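Local coordinates for protein sulfite dehydrogenase (Paracoccus pantotrophus, PDB 2XTS) that oxidises protein-bound sulfur as the molybdopterin-carrying subunit of a molybdenum-heme complex, probably passing the electrons on to heme c, at residues A[64-68]-A[197-201]; A[89-95]-A[228-234]; A[103-107]-A[193-197]; A[264-268]-A[340-346]. All coordinates share one frame; numbering follows the deposited sequence.

How the contacts relate
Contacts 1 and 3 sit on strand 193-198 and share F197; their centres are 16 Å apart, and both also meet the second subunit. Contact 2 joins the neighbouring mixed sheet and touches contact 3 directly, L89 CD2 lying 3.7 Å from L194 CD2. Contacts 1 to 3 lie near the molybdopterin but outside its binding site: the side chains of R228, A198 and L194 are about 8, 9 and 11 Å from it. Contact 4 lies in the dimerisation domain, with its centre 39 Å from that of contact 2 on the opposite side of the chain's centre. Even so, the side chain of K265 comes within about 11 Å of the molybdenum oxide.

Contact 1: A[64-68]-A[197-201]; sequences TITPQ and FANGE
Q68 places its CG between its backbone N and carbonyl carbon (chi1 46°) and then bends at chi2 (-91°), which lays its amide beside that of N199, whose own CG lies next to its backbone N. The two side chains run alongside in opposite senses, their amide planes 43° apart. N199 ND2 donates to Q68 OE1 at 3.0 Å, in the plane of its own amide but from above the carbonyl plane of Q68. The same ND2 is 2.9 Å from T66 O, and I65 CG2 packs against it at 3.5 Å. N199 stands at the tip of a two-residue β-hairpin, where the type I' turn from A198 to E201 joins strands 193-198 and 201-202. Asparagine tolerates the left-handed backbone of its position, and G200 follows with angles that call for glycine. N199 OD1 is held by the backbone N of E147. The other half of the Q68 amide faces E201: NE2 donates to OE2 at 2.8 Å, coming from above the carboxylate plane, with a weak second bond to N199 O at 3.4 Å. R204 pairs with the same OE2, and Y27 holds OE1. P67 of the second subunit packs on Q68 and E201.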
# COMPACT_ATOMS: atom_id res chain seq x y z
N THR A 64 4.55 0.88 -8.10
CA THR A 64 3.80 2.11 -8.22
C THR A 64 3.08 2.58 -6.95
O THR A 64 2.81 3.79 -6.83
CB THR A 64 2.77 2.06 -9.37
OG1 THR A 64 1.67 1.21 -9.01
CG2 THR A 64 3.41 1.64 -10.69
N ILE A 65 2.76 1.67 -6.03
CA ILE A 65 2.04 2.04 -4.82
C ILE A 65 3.00 2.66 -3.82
O ILE A 65 4.02 2.05 -3.49
CB ILE A 65 1.37 0.79 -4.18
CG1 ILE A 65 0.28 0.24 -5.11
CG2 ILE A 65 0.81 1.10 -2.80
CD1 ILE A 65 -0.88 1.16 -5.35
N THR A 66 2.71 3.87 -3.33
CA THR A 66 3.58 4.47 -2.33
C THR A 66 3.15 4.00 -0.94
O THR A 66 1.99 4.15 -0.59
CB THR A 66 3.47 6.02 -2.34
OG1 THR A 66 3.55 6.53 -3.68
CG2 THR A 66 4.60 6.63 -1.47
N PRO A 67 4.10 3.48 -0.12
CA PRO A 67 3.70 3.16 1.27
C PRO A 67 3.29 4.43 1.99
O PRO A 67 4.02 5.39 2.00
CB PRO A 67 4.98 2.56 1.87
CG PRO A 67 5.82 2.21 0.71
CD PRO A 67 5.53 3.20 -0.34
N GLN A 68 2.12 4.43 2.58
CA GLN A 68 1.58 5.65 3.10
C GLN A 68 2.39 6.22 4.25
O GLN A 68 2.41 7.43 4.44
CB GLN A 68 0.09 5.52 3.45
CG GLN A 68 -0.31 4.29 4.21
CD GLN A 68 -0.71 3.09 3.36
OE1 GLN A 68 -0.17 2.87 2.27
NE2 GLN A 68 -1.68 2.34 3.83
N PHE A 197 -10.47 6.36 2.23
CA PHE A 197 -9.49 5.26 2.33
C PHE A 197 -8.39 5.47 1.31
O PHE A 197 -8.65 5.93 0.21
CB PHE A 197 -10.16 3.92 2.03
CG PHE A 197 -11.25 3.56 2.96
CD1 PHE A 197 -11.01 2.86 4.14
CD2 PHE A 197 -12.54 3.89 2.65
CE1 PHE A 197 -12.07 2.52 4.99
CE2 PHE A 197 -13.59 3.56 3.50
CZ PHE A 197 -13.35 2.87 4.65
N ALA A 198 -7.16 5.16 1.71
CA ALA A 198 -6.00 5.24 0.83
C ALA A 198 -5.14 4.03 1.11
O ALA A 198 -4.74 3.78 2.25
CB ALA A 198 -5.23 6.52 1.07
N ASN A 199 -4.88 3.24 0.08
CA ASN A 199 -4.12 1.99 0.15
C ASN A 199 -4.72 1.08 1.24
O ASN A 199 -4.01 0.57 2.12
CB ASN A 199 -2.64 2.28 0.39
CG ASN A 199 -1.95 2.81 -0.84
OD1 ASN A 199 -2.46 2.74 -1.96
ND2 ASN A 199 -0.77 3.36 -0.64
N GLY A 200 -6.05 0.94 1.19
CA GLY A 200 -6.76 -0.01 1.99
C GLY A 200 -7.37 0.47 3.28
O GLY A 200 -8.36 -0.07 3.72
N GLU A 201 -6.75 1.43 3.93
CA GLU A 201 -7.12 1.84 5.28
C GLU A 201 -7.47 3.33 5.30
O GLU A 201 -7.39 4.02 4.29
CB GLU A 201 -5.96 1.53 6.24
CG GLU A 201 -4.67 2.25 5.91
CD GLU A 201 -3.49 1.90 6.80
OE1 GLU A 201 -3.63 1.05 7.73
OE2 GLU A 201 -2.43 2.50 6.55

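Contact 2: A[89-95]-A[228-234]; sequences LMINGLV and RRLGIYD
R229 and M90 run alongside each other in the same sense, R229 CD resting 3.8 Å from M90 SD, while N92 slants across the arginine with its amide turned 61° from the guanidinium. From this crossing R229 NH1 donates to N92 OD1 at 2.9 Å, in the amide plane and on a lone pair, with the acceptor at the edge of the guanidinium. The arginine CG is anti to its backbone N (chi1 -173°) and the chain bends at chi3, bringing NH1 and NH2 end-on to Y233 OH, at 3.0 Å from NH1. Its NE pairs with E172, and D18 of the cytochrome chain binds both Y233 OH and N92 ND2. A leucine in place of R229 would probably leave N92 OD1 and Y233 OH without this donor and E172 short of one positive mate. G231 suits its place, since a CB would run into R229 NH1. On the face bearing I91 and L230 the contact is apolar: I91 CG1 lies 4.2 Å from L230 CD1. Beyond it V95 and I232 cross nearly at right angles, CG1 to CG1 at 3.7 Å, with helix 153-160 packed against I91, V95 and I232. Backbone bonds from M90 to L94 stitch the strands into a parallel ladder within a mixed sheet; strand 227-233 also pairs with strand 168-173, where R228 and R229 form a classic β-bulge opposite E172.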
# COMPACT_ATOMS: atom_id res chain seq x y z
N LEU A 89 -18.97 17.98 7.25
CA LEU A 89 -18.85 18.46 5.87
C LEU A 89 -20.10 19.27 5.52
O LEU A 89 -21.21 18.77 5.62
CB LEU A 89 -18.69 17.31 4.88
CG LEU A 89 -18.63 17.68 3.39
CD1 LEU A 89 -17.34 18.45 3.14
CD2 LEU A 89 -18.70 16.46 2.47
N MET A 90 -19.88 20.48 5.06
CA MET A 90 -20.94 21.41 4.70
C MET A 90 -20.94 21.60 3.21
O MET A 90 -19.89 21.70 2.59
CB MET A 90 -20.72 22.75 5.40
CG MET A 90 -21.70 23.85 4.99
SD MET A 90 -21.40 25.44 5.83
CE MET A 90 -21.85 24.97 7.49
N ILE A 91 -22.14 21.62 2.61
CA ILE A 91 -22.34 22.03 1.21
C ILE A 91 -23.28 23.21 1.22
O ILE A 91 -24.37 23.12 1.77
CB ILE A 91 -22.91 20.90 0.33
CG1 ILE A 91 -21.99 19.68 0.35
CG2 ILE A 91 -23.06 21.38 -1.10
CD1 ILE A 91 -22.40 18.51 -0.52
N ASN A 92 -22.85 24.33 0.65
CA ASN A 92 -23.66 25.56 0.69
C ASN A 92 -23.44 26.38 -0.56
O ASN A 92 -22.69 25.99 -1.46
CB ASN A 92 -23.38 26.37 1.97
CG ASN A 92 -22.08 27.15 1.91
OD1 ASN A 92 -21.00 26.57 1.88
ND2 ASN A 92 -22.18 28.47 1.94
N GLY A 93 -24.15 27.48 -0.66
CA GLY A 93 -24.02 28.41 -1.78
C GLY A 93 -25.16 28.23 -2.76
O GLY A 93 -26.34 28.16 -2.35
N LEU A 94 -24.84 28.14 -4.03
CA LEU A 94 -25.85 28.05 -5.10
C LEU A 94 -26.37 26.61 -5.21
O LEU A 94 -26.16 25.91 -6.21
CB LEU A 94 -25.30 28.59 -6.43
CG LEU A 94 -25.10 30.10 -6.45
CD1 LEU A 94 -24.29 30.50 -7.67
CD2 LEU A 94 -26.43 30.84 -6.43
N VAL A 95 -27.02 26.18 -4.13
CA VAL A 95 -27.64 24.88 -4.02
C VAL A 95 -29.07 25.05 -3.55
O VAL A 95 -29.41 26.04 -2.90
CB VAL A 95 -26.88 23.96 -3.05
CG1 VAL A 95 -25.48 23.65 -3.61
CG2 VAL A 95 -26.80 24.55 -1.65
N ARG A 228 -13.75 20.41 4.84
CA ARG A 228 -14.90 20.78 5.67
C ARG A 228 -16.06 21.43 4.95
O ARG A 228 -17.19 21.40 5.45
CB ARG A 228 -14.46 21.70 6.82
CG ARG A 228 -14.39 23.16 6.48
CD ARG A 228 -14.17 23.99 7.70
NE ARG A 228 -14.31 25.41 7.41
CZ ARG A 228 -14.16 26.38 8.31
NH1 ARG A 228 -13.79 26.10 9.56
NH2 ARG A 228 -14.37 27.64 7.95
N ARG A 229 -15.81 22.01 3.78
CA ARG A 229 -16.87 22.76 3.11
C ARG A 229 -16.66 22.78 1.61
O ARG A 229 -15.54 22.94 1.13
CB ARG A 229 -16.98 24.19 3.65
CG ARG A 229 -18.16 25.00 3.13
CD ARG A 229 -18.29 26.32 3.85
NE ARG A 229 -17.30 27.29 3.39
CZ ARG A 229 -17.40 28.00 2.27
NH1 ARG A 229 -18.45 27.87 1.46
NH2 ARG A 229 -16.46 28.87 1.94
N LEU A 230 -17.76 22.56 0.89
CA LEU A 230 -17.88 22.69 -0.56
C LEU A 230 -18.90 23.80 -0.82
O LEU A 230 -20.10 23.63 -0.57
CB LEU A 230 -18.33 21.38 -1.21
CG LEU A 230 -17.58 20.11 -0.80
CD1 LEU A 230 -18.24 18.90 -1.48
CD2 LEU A 230 -16.10 20.21 -1.16
N GLY A 231 -18.41 24.94 -1.28
CA GLY A 231 -19.26 26.09 -1.57
C GLY A 231 -19.47 26.21 -3.05
O GLY A 231 -18.52 26.10 -3.82
N ILE A 232 -20.70 26.44 -3.48
CA ILE A 232 -21.00 26.55 -4.91
C ILE A 232 -21.24 28.02 -5.23
O ILE A 232 -22.12 28.63 -4.65
CB ILE A 232 -22.22 25.72 -5.29
CG1 ILE A 232 -22.06 24.26 -4.82
CG2 ILE A 232 -22.45 25.82 -6.79
CD1 ILE A 232 -20.78 23.56 -5.30
N TYR A 233 -20.44 28.57 -6.13
CA TYR A 233 -20.45 29.99 -6.47
C TYR A 233 -20.60 30.15 -7.99
O TYR A 233 -20.45 29.19 -8.77
CB TYR A 233 -19.16 30.67 -5.95
CG TYR A 233 -18.96 30.56 -4.46
CD1 TYR A 233 -19.64 31.36 -3.59
CD2 TYR A 233 -18.07 29.68 -3.94
CE1 TYR A 233 -19.48 31.25 -2.22
CE2 TYR A 233 -17.89 29.57 -2.58
CZ TYR A 233 -18.58 30.36 -1.72
OH TYR A 233 -18.37 30.20 -0.36
N ASP A 234 -20.88 31.38 -8.41
CA ASP A 234 -21.05 31.70 -9.83
C ASP A 234 -19.76 32.10 -10.51
O ASP A 234 -19.71 32.26 -11.72
CB ASP A 234 -22.17 32.74 -10.05
CG ASP A 234 -21.88 34.09 -9.42
OD1 ASP A 234 -20.82 34.28 -8.77
OD2 ASP A 234 -22.74 34.99 -9.58

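Contact 3: A[103-107]-A[193-197]; sequences FEDLL and MLAFF
F196 projects toward segment 103-107, and most of its side-chain atoms meet a neighbour there. CB begins beside the ring of F103, 4.0 Å from CZ. The first torsion (chi1 -34°) lies off the usual staggered value and sets the ring between F103 and L106. CG is likewise close to F103 CZ, and CD1 comes closer, 3.7 Å from F103 CE1. The pair is a T-shaped (edge-to-face) stack, with the edge of F103 directed at the face of F196, centroids 5.2 Å apart and planes at 74°. Across the ring CD2 has L107 CD2 at 4.3 Å. Farther out, CE1 is near L106 CB, CE2 lies 3.8 Å from L106 O, and the tip, CZ, presses on L106 CB at 3.7 Å. Within its own strand L194 O lies above one face, near the ring's outer atoms. Beside the ring, L106 and L194 are set nearly perpendicular, L106 CD1 touching L194 CD2 at 3.9 Å. Phenylalanine and leucine suit this buried place because they fill it with apolar surface and carry no polar group that would need a partner; L156 of helix 153-160 adds to the same cluster. The arrangement is a short helix packed through apolar side chains onto the antiparallel sheet of strands 112-119, 143-152 and 193-198, where F196 and F197 form a classic β-bulge against V149.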
# COMPACT_ATOMS: atom_id res chain seq x y z
N PHE A 103 -19.56 12.13 9.46
CA PHE A 103 -18.81 11.06 8.83
C PHE A 103 -19.66 9.79 8.66
O PHE A 103 -19.60 9.10 7.65
CB PHE A 103 -17.49 10.77 9.57
CG PHE A 103 -16.56 9.93 8.75
CD1 PHE A 103 -15.78 10.52 7.76
CD2 PHE A 103 -16.52 8.56 8.90
CE1 PHE A 103 -14.97 9.77 6.97
CE2 PHE A 103 -15.68 7.79 8.10
CZ PHE A 103 -14.92 8.39 7.14
N GLU A 104 -20.49 9.49 9.66
CA GLU A 104 -21.41 8.37 9.59
C GLU A 104 -22.27 8.45 8.32
O GLU A 104 -22.48 7.44 7.64
CB GLU A 104 -22.27 8.34 10.84
CG GLU A 104 -23.33 7.30 10.84
CD GLU A 104 -24.14 7.32 12.11
OE1 GLU A 104 -23.91 6.46 12.98
OE2 GLU A 104 -25.03 8.20 12.22
N ASP A 105 -22.76 9.66 8.00
CA ASP A 105 -23.55 9.86 6.79
C ASP A 105 -22.74 9.50 5.53
O ASP A 105 -23.23 8.89 4.59
CB ASP A 105 -24.01 11.32 6.61
CG ASP A 105 -24.96 11.82 7.69
OD1 ASP A 105 -25.76 11.02 8.22
OD2 ASP A 105 -24.93 13.06 7.92
N LEU A 106 -21.50 9.99 5.50
CA LEU A 106 -20.69 9.82 4.31
C LEU A 106 -20.37 8.37 3.98
O LEU A 106 -20.21 8.02 2.82
CB LEU A 106 -19.41 10.63 4.48
CG LEU A 106 -19.64 12.15 4.48
CD1 LEU A 106 -18.36 12.87 4.82
CD2 LEU A 106 -20.20 12.71 3.18
N LEU A 107 -20.32 7.52 5.01
CA LEU A 107 -20.10 6.08 4.81
C LEU A 107 -21.32 5.37 4.23
O LEU A 107 -21.27 4.17 4.00
CB LEU A 107 -19.71 5.40 6.13
CG LEU A 107 -18.34 5.77 6.70
CD1 LEU A 107 -18.26 5.16 8.09
CD2 LEU A 107 -17.19 5.25 5.82
N MET A 193 -13.23 13.08 -6.21
CA MET A 193 -13.73 12.20 -5.16
C MET A 193 -13.45 12.81 -3.79
O MET A 193 -12.42 13.45 -3.58
CB MET A 193 -13.03 10.83 -5.28
CG MET A 193 -13.24 9.84 -4.15
SD MET A 193 -12.03 8.52 -4.09
CE MET A 193 -12.32 7.82 -5.71
N LEU A 194 -14.37 12.59 -2.85
CA LEU A 194 -14.09 12.72 -1.43
C LEU A 194 -13.65 11.35 -0.94
O LEU A 194 -14.46 10.42 -0.82
CB LEU A 194 -15.34 13.22 -0.67
CG LEU A 194 -15.15 13.50 0.81
CD1 LEU A 194 -14.25 14.73 1.02
CD2 LEU A 194 -16.50 13.63 1.51
N ALA A 195 -12.35 11.24 -0.67
CA ALA A 195 -11.73 9.96 -0.33
C ALA A 195 -11.63 9.80 1.16
O ALA A 195 -11.28 10.73 1.87
CB ALA A 195 -10.35 9.87 -0.94
N PHE A 196 -11.93 8.59 1.64
CA PHE A 196 -11.75 8.23 3.05
C PHE A 196 -10.72 7.15 3.25
O PHE A 196 -10.15 7.05 4.35
CB PHE A 196 -13.03 7.68 3.70
CG PHE A 196 -14.28 8.29 3.21
CD1 PHE A 196 -14.48 9.67 3.31
CD2 PHE A 196 -15.29 7.50 2.67
CE1 PHE A 196 -15.64 10.25 2.84
CE2 PHE A 196 -16.46 8.08 2.21
CZ PHE A 196 -16.64 9.46 2.30
N PHE A 197 -10.47 6.36 2.23
CA PHE A 197 -9.49 5.26 2.33
C PHE A 197 -8.39 5.47 1.31
O PHE A 197 -8.65 5.93 0.21
CB PHE A 197 -10.16 3.92 2.03
CG PHE A 197 -11.25 3.56 2.96
CD1 PHE A 197 -11.01 2.86 4.14
CD2 PHE A 197 -12.54 3.89 2.65
CE1 PHE A 197 -12.07 2.52 4.99
CE2 PHE A 197 -13.59 3.56 3.50
CZ PHE A 197 -13.35 2.87 4.65

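Contact 4: A[264-268]-A[340-346]; sequences AKSVI and LQSRAVD
I268 and S342 mark the dense end of this contact, where I268 CG1 lies 3.8 Å from S342 CB. CG1 stands anti to the carbonyl carbon (chi1 -69°), and the chain carries CD1 across strand 340-346, 3.7 Å from Q341 C and 3.9 Å from L340 CB. The apolar, branched chain suits the place because CD1 covers the backbone of Q341 and touches L340; an alanine here would probably open a gap above L340 and Q341 and leave the flank of S342 less covered. Next to it the two serines meet, S266 OG and S342 OG lying 2.8 Å apart, close enough to share a hydrogen bond, though the acceptor of the S342 proton is not settled. Q352 also bonds S266 OG. Toward A264 the fit is looser. A264 CB and A344 CB are 4.5 Å apart, and beyond them a water takes the N-H of A264 and donates to D346 OD2 at 2.7 Å, an oxygen also bonded to S292. Waters bridge the backbones as well: one links S266 O and S342 O, each 2.8 Å from it, and another joins I268 N to S342 OG. The strands run roughly antiparallel, at 150° with axes 5.7 Å apart, yet face each other through side chains and pair directly through no backbone bond. In this E-set-like domain water bridges and close hydroxyls thus take the place of a ladder, whereas S342 N, buried by the contact, has no partner in the model.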
# COMPACT_ATOMS: atom_id res chain seq x y z
N ALA A 264 2.92 15.42 -18.49
CA ALA A 264 3.69 14.18 -18.52
C ALA A 264 5.10 14.40 -18.04
O ALA A 264 5.78 15.35 -18.43
CB ALA A 264 3.69 13.58 -19.93
N LYS A 265 5.56 13.46 -17.21
CA LYS A 265 6.80 13.61 -16.52
C LYS A 265 7.38 12.23 -16.22
O LYS A 265 6.67 11.24 -16.19
CB LYS A 265 6.53 14.36 -15.21
CG LYS A 265 7.73 14.84 -14.46
CD LYS A 265 7.30 15.85 -13.40
CE LYS A 265 8.42 16.23 -12.47
NZ LYS A 265 8.03 17.33 -11.54
N SER A 266 8.67 12.18 -15.97
CA SER A 266 9.34 10.94 -15.58
C SER A 266 10.62 11.22 -14.87
O SER A 266 11.21 12.29 -14.99
CB SER A 266 9.66 10.06 -16.79
OG SER A 266 10.68 10.60 -17.59
N VAL A 267 11.10 10.21 -14.17
CA VAL A 267 12.41 10.25 -13.54
C VAL A 267 12.94 8.83 -13.38
O VAL A 267 12.19 7.93 -13.02
CB VAL A 267 12.42 11.01 -12.17
CG1 VAL A 267 11.50 10.35 -11.13
CG2 VAL A 267 13.85 11.16 -11.65
N ILE A 268 14.23 8.65 -13.66
CA ILE A 268 14.95 7.43 -13.34
C ILE A 268 15.27 7.45 -11.84
O ILE A 268 15.97 8.32 -11.34
CB ILE A 268 16.23 7.32 -14.19
CG1 ILE A 268 15.83 7.07 -15.65
CG2 ILE A 268 17.12 6.19 -13.68
CD1 ILE A 268 16.97 7.30 -16.68
N LEU A 340 22.27 9.77 -18.14
CA LEU A 340 20.98 9.08 -18.19
C LEU A 340 19.85 10.08 -18.24
O LEU A 340 19.84 11.05 -17.47
CB LEU A 340 20.77 8.20 -16.96
CG LEU A 340 21.78 7.11 -16.65
CD1 LEU A 340 21.41 6.41 -15.38
CD2 LEU A 340 21.88 6.13 -17.82
N GLN A 341 18.87 9.82 -19.10
CA GLN A 341 17.64 10.60 -19.16
C GLN A 341 16.47 9.68 -19.45
O GLN A 341 16.63 8.65 -20.11
CB GLN A 341 17.71 11.63 -20.28
CG GLN A 341 18.78 12.68 -20.14
CD GLN A 341 18.74 13.71 -21.24
OE1 GLN A 341 18.24 13.45 -22.33
NE2 GLN A 341 19.25 14.90 -20.93
N SER A 342 15.29 10.08 -18.99
CA SER A 342 14.06 9.44 -19.37
C SER A 342 13.09 10.48 -19.91
O SER A 342 13.08 11.65 -19.46
CB SER A 342 13.46 8.66 -18.21
OG SER A 342 13.17 9.47 -17.08
N ARG A 343 12.27 10.06 -20.86
CA ARG A 343 11.32 10.94 -21.55
C ARG A 343 9.98 10.23 -21.70
O ARG A 343 9.89 9.24 -22.44
CB ARG A 343 11.88 11.34 -22.92
CG ARG A 343 11.03 12.25 -23.75
CD ARG A 343 11.76 12.53 -25.07
NE ARG A 343 11.84 11.35 -25.94
CZ ARG A 343 12.53 11.28 -27.07
NH1 ARG A 343 13.26 12.31 -27.48
NH2 ARG A 343 12.52 10.16 -27.79
N ALA A 344 8.97 10.72 -20.99
CA ALA A 344 7.63 10.14 -21.04
C ALA A 344 6.80 10.63 -22.22
O ALA A 344 6.94 11.78 -22.64
CB ALA A 344 6.89 10.45 -19.77
N VAL A 345 5.92 9.77 -22.72
CA VAL A 345 4.95 10.11 -23.74
C VAL A 345 3.60 9.66 -23.21
O VAL A 345 3.48 8.57 -22.66
CB VAL A 345 5.24 9.40 -25.07
CG1 VAL A 345 4.22 9.84 -26.15
CG2 VAL A 345 6.70 9.66 -25.50
N ASP A 346 2.59 10.52 -23.32
CA ASP A 346 1.25 10.14 -22.90
C ASP A 346 0.31 9.94 -24.08
O ASP A 346 0.65 10.20 -25.23
CB ASP A 346 0.68 11.06 -21.80
CG ASP A 346 0.28 12.42 -22.28
OD1 ASP A 346 -0.14 12.57 -23.46
OD2 ASP A 346 0.33 13.35 -21.44
O HOH W 1 0.89 15.92 -20.73
O HOH W 2 13.08 12.89 -16.93
O HOH W 3 15.32 10.70 -15.42